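PDB 5UB7: phosphate-binding protein from Xanthomonas axonopodis pv. citri, which probably serves as a periplasmic substrate-binding protein of the phosphonate ABC transporter family and here holds ATP in its ligand cleft. Local coordinates for residues Glu65-Ala70 / Ala207-Ala212. Residues are numbered along the deposited sequence; the frame is centred on the assembly and turned at random.
With ATP (adenosine-5'-triphosphate), chain C.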
loop_
_atom_site.group_PDB
_atom_site.type_symbol
_atom_site.label_atom_id
_atom_site.label_comp_id
_atom_site.label_asym_id
_atom_site.label_seq_id
_atom_site.Cartn_x
_atom_site.Cartn_y
_atom_site.Cartn_z
ATOM N N GLU A 65 2.378 6.452 -1.498
ATOM C CA GLU A 65 2.344 5.045 -1.053
ATOM C C GLU A 65 1.279 4.824 -0.011
ATOM O O GLU A 65 0.963 5.719 0.758
ATOM C CB GLU A 65 3.687 4.641 -0.397
ATOM C CG GLU A 65 4.859 4.505 -1.339
ATOM C CD GLU A 65 4.675 3.388 -2.330
ATOM O OE1 GLU A 65 3.920 2.457 -2.024
ATOM O OE2 GLU A 65 5.304 3.436 -3.406
ATOM N N THR A 66 0.788 3.596 0.062
ATOM C CA THR A 66 0.037 3.181 1.218
ATOM C C THR A 66 1.016 3.192 2.367
ATOM O O THR A 66 2.246 3.159 2.175
ATOM C CB THR A 66 -0.590 1.828 1.026
ATOM O OG1 THR A 66 0.412 0.909 0.614
ATOM C CG2 THR A 66 -1.655 1.916 -0.049
ATOM N N THR A 67 0.456 3.276 3.560
ATOM C CA THR A 67 1.206 3.646 4.729
ATOM C C THR A 67 2.170 2.567 5.191
ATOM O O THR A 67 3.287 2.914 5.531
ATOM C CB THR A 67 0.284 4.146 5.854
ATOM O OG1 THR A 67 -0.787 3.211 6.102
ATOM C CG2 THR A 67 -0.305 5.484 5.417
ATOM N N GLY A 68 1.786 1.292 5.124
ATOM C CA GLY A 68 2.719 0.171 5.357
ATOM C C GLY A 68 3.967 0.185 4.459
ATOM O O GLY A 68 5.107 0.072 4.940
ATOM N N ALA A 69 3.749 0.352 3.158
ATOM C CA ALA A 69 4.841 0.452 2.210
ATOM C C ALA A 69 5.671 1.668 2.516
ATOM O O ALA A 69 6.903 1.628 2.449
ATOM C CB ALA A 69 4.333 0.536 0.802
ATOM N N ALA A 70 5.008 2.769 2.855
ATOM C CA ALA A 70 5.756 4.003 3.148
ATOM C C ALA A 70 6.708 3.800 4.365
ATOM O O ALA A 70 7.877 4.220 4.336
ATOM C CB ALA A 70 4.787 5.166 3.327
ATOM N N ALA A 207 -7.792 -3.549 12.652
ATOM C CA ALA A 207 -7.868 -2.112 12.966
ATOM C C ALA A 207 -7.437 -1.274 11.775
ATOM O O ALA A 207 -6.606 -1.723 10.980
ATOM C CB ALA A 207 -6.958 -1.762 14.139
ATOM N N PRO A 208 -7.964 -0.045 11.667
ATOM C CA PRO A 208 -7.632 0.701 10.472
ATOM C C PRO A 208 -6.278 1.386 10.564
ATOM O O PRO A 208 -5.699 1.509 11.622
ATOM C CB PRO A 208 -8.785 1.705 10.338
ATOM C CG PRO A 208 -9.646 1.523 11.535
ATOM C CD PRO A 208 -8.871 0.718 12.527
ATOM N N VAL A 209 -5.749 1.771 9.426
ATOM C CA VAL A 209 -4.527 2.575 9.400
ATOM C C VAL A 209 -4.807 3.674 8.409
ATOM O O VAL A 209 -5.726 3.540 7.582
ATOM C CB VAL A 209 -3.283 1.747 9.029
ATOM C CG1 VAL A 209 -2.983 0.708 10.123
ATOM C CG2 VAL A 209 -3.457 1.070 7.682
ATOM N N PRO A 210 -4.028 4.751 8.465
ATOM C CA PRO A 210 -4.199 5.749 7.428
ATOM C C PRO A 210 -3.976 5.140 6.051
ATOM O O PRO A 210 -3.144 4.240 5.891
ATOM C CB PRO A 210 -3.141 6.782 7.748
ATOM C CG PRO A 210 -2.741 6.549 9.165
ATOM C CD PRO A 210 -2.935 5.083 9.389
ATOM N N ARG A 211 -4.731 5.660 5.090
ATOM C CA ARG A 211 -4.913 5.105 3.745
ATOM C C ARG A 211 -3.650 5.195 2.873
ATOM O O ARG A 211 -3.391 4.288 2.097
ATOM C CB ARG A 211 -6.112 5.841 3.098
ATOM C CG ARG A 211 -6.473 5.526 1.654
ATOM C CD ARG A 211 -7.320 4.288 1.527
ATOM N NE ARG A 211 -7.450 3.848 0.146
ATOM C CZ ARG A 211 -6.486 3.261 -0.567
ATOM N NH1 ARG A 211 -5.262 3.038 -0.056
ATOM N NH2 ARG A 211 -6.735 2.920 -1.834
ATOM N N ALA A 212 -2.872 6.277 3.032
ATOM C CA ALA A 212 -1.753 6.639 2.134
ATOM C C ALA A 212 -1.024 7.882 2.624
ATOM O O ALA A 212 -1.561 8.636 3.439
ATOM C CB ALA A 212 -2.240 6.884 0.716
HETATM P PG ATP C . -1.852 -1.839 -0.887
HETATM O O1G ATP C . -0.467 -1.255 -0.706
HETATM O O2G ATP C . -2.632 -1.892 0.407
HETATM O O3G ATP C . -1.855 -3.163 -1.667
HETATM P PB ATP C . -2.330 -0.245 -3.274
HETATM O O1B ATP C . -0.852 0.094 -3.494
HETATM O O2B ATP C . -3.015 -1.101 -4.311
HETATM O O3B ATP C . -2.739 -0.813 -1.808
HETATM P PA ATP C . -4.033 1.823 -4.301
HETATM O O1A ATP C . -4.401 3.159 -3.706
HETATM O O2A ATP C . -3.268 1.716 -5.612
HETATM O O3A ATP C . -3.123 1.165 -3.142
HETATM O "O5'" ATP C . -5.419 0.952 -4.290
#
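Thr67 and Pro210 are joined by a hydrogen bond from Thr67 OG1 to Pro210 O, 2.6 Å long. The hydroxyl approaches with a C=O...donor angle of 153° and sits 21° off the carbonyl plane. Thr67 has chi1 near +51°, which sets OG1 between its own N and C. The same rotation leaves Thr67 CG2 beside the backbone N, where it packs against Pro210 CB at 3.9 Å and also lies near Ala212 N. Val209 brings its CG2 branch alongside Thr67 OG1, and Leu265 and Leu268 of helix 259-278 also touch Thr67. The main chains pass closely at Glu65, whose O meets Ala212 CA at 3.2 Å in a CA-H...O contact.

Strands 62-65 and 209-217 pair antiparallel here, as part of a periplasmic binding protein fold. Thr66 links strand 62-65 to helix 67-75 and is the N-cap residue, but its hydroxyl makes no capping bond. Instead Thr66 OG1 donates to ATP O1G at 2.7 Å, and it also hydrogen-bonds Thr124. Thr66 CG2 lies at the edge of the Arg211 guanidinium, 3.8 Å from Arg211 NH1. Arg211 leaves its backbone with CG anti to N and bends at chi2, which turns the guanidinium back toward the ligand. There Arg211 NH2 donates to ATP O1A at 3.0 Å, and weakly to O5'. Phe93 makes a cation-pi contact with this arginine.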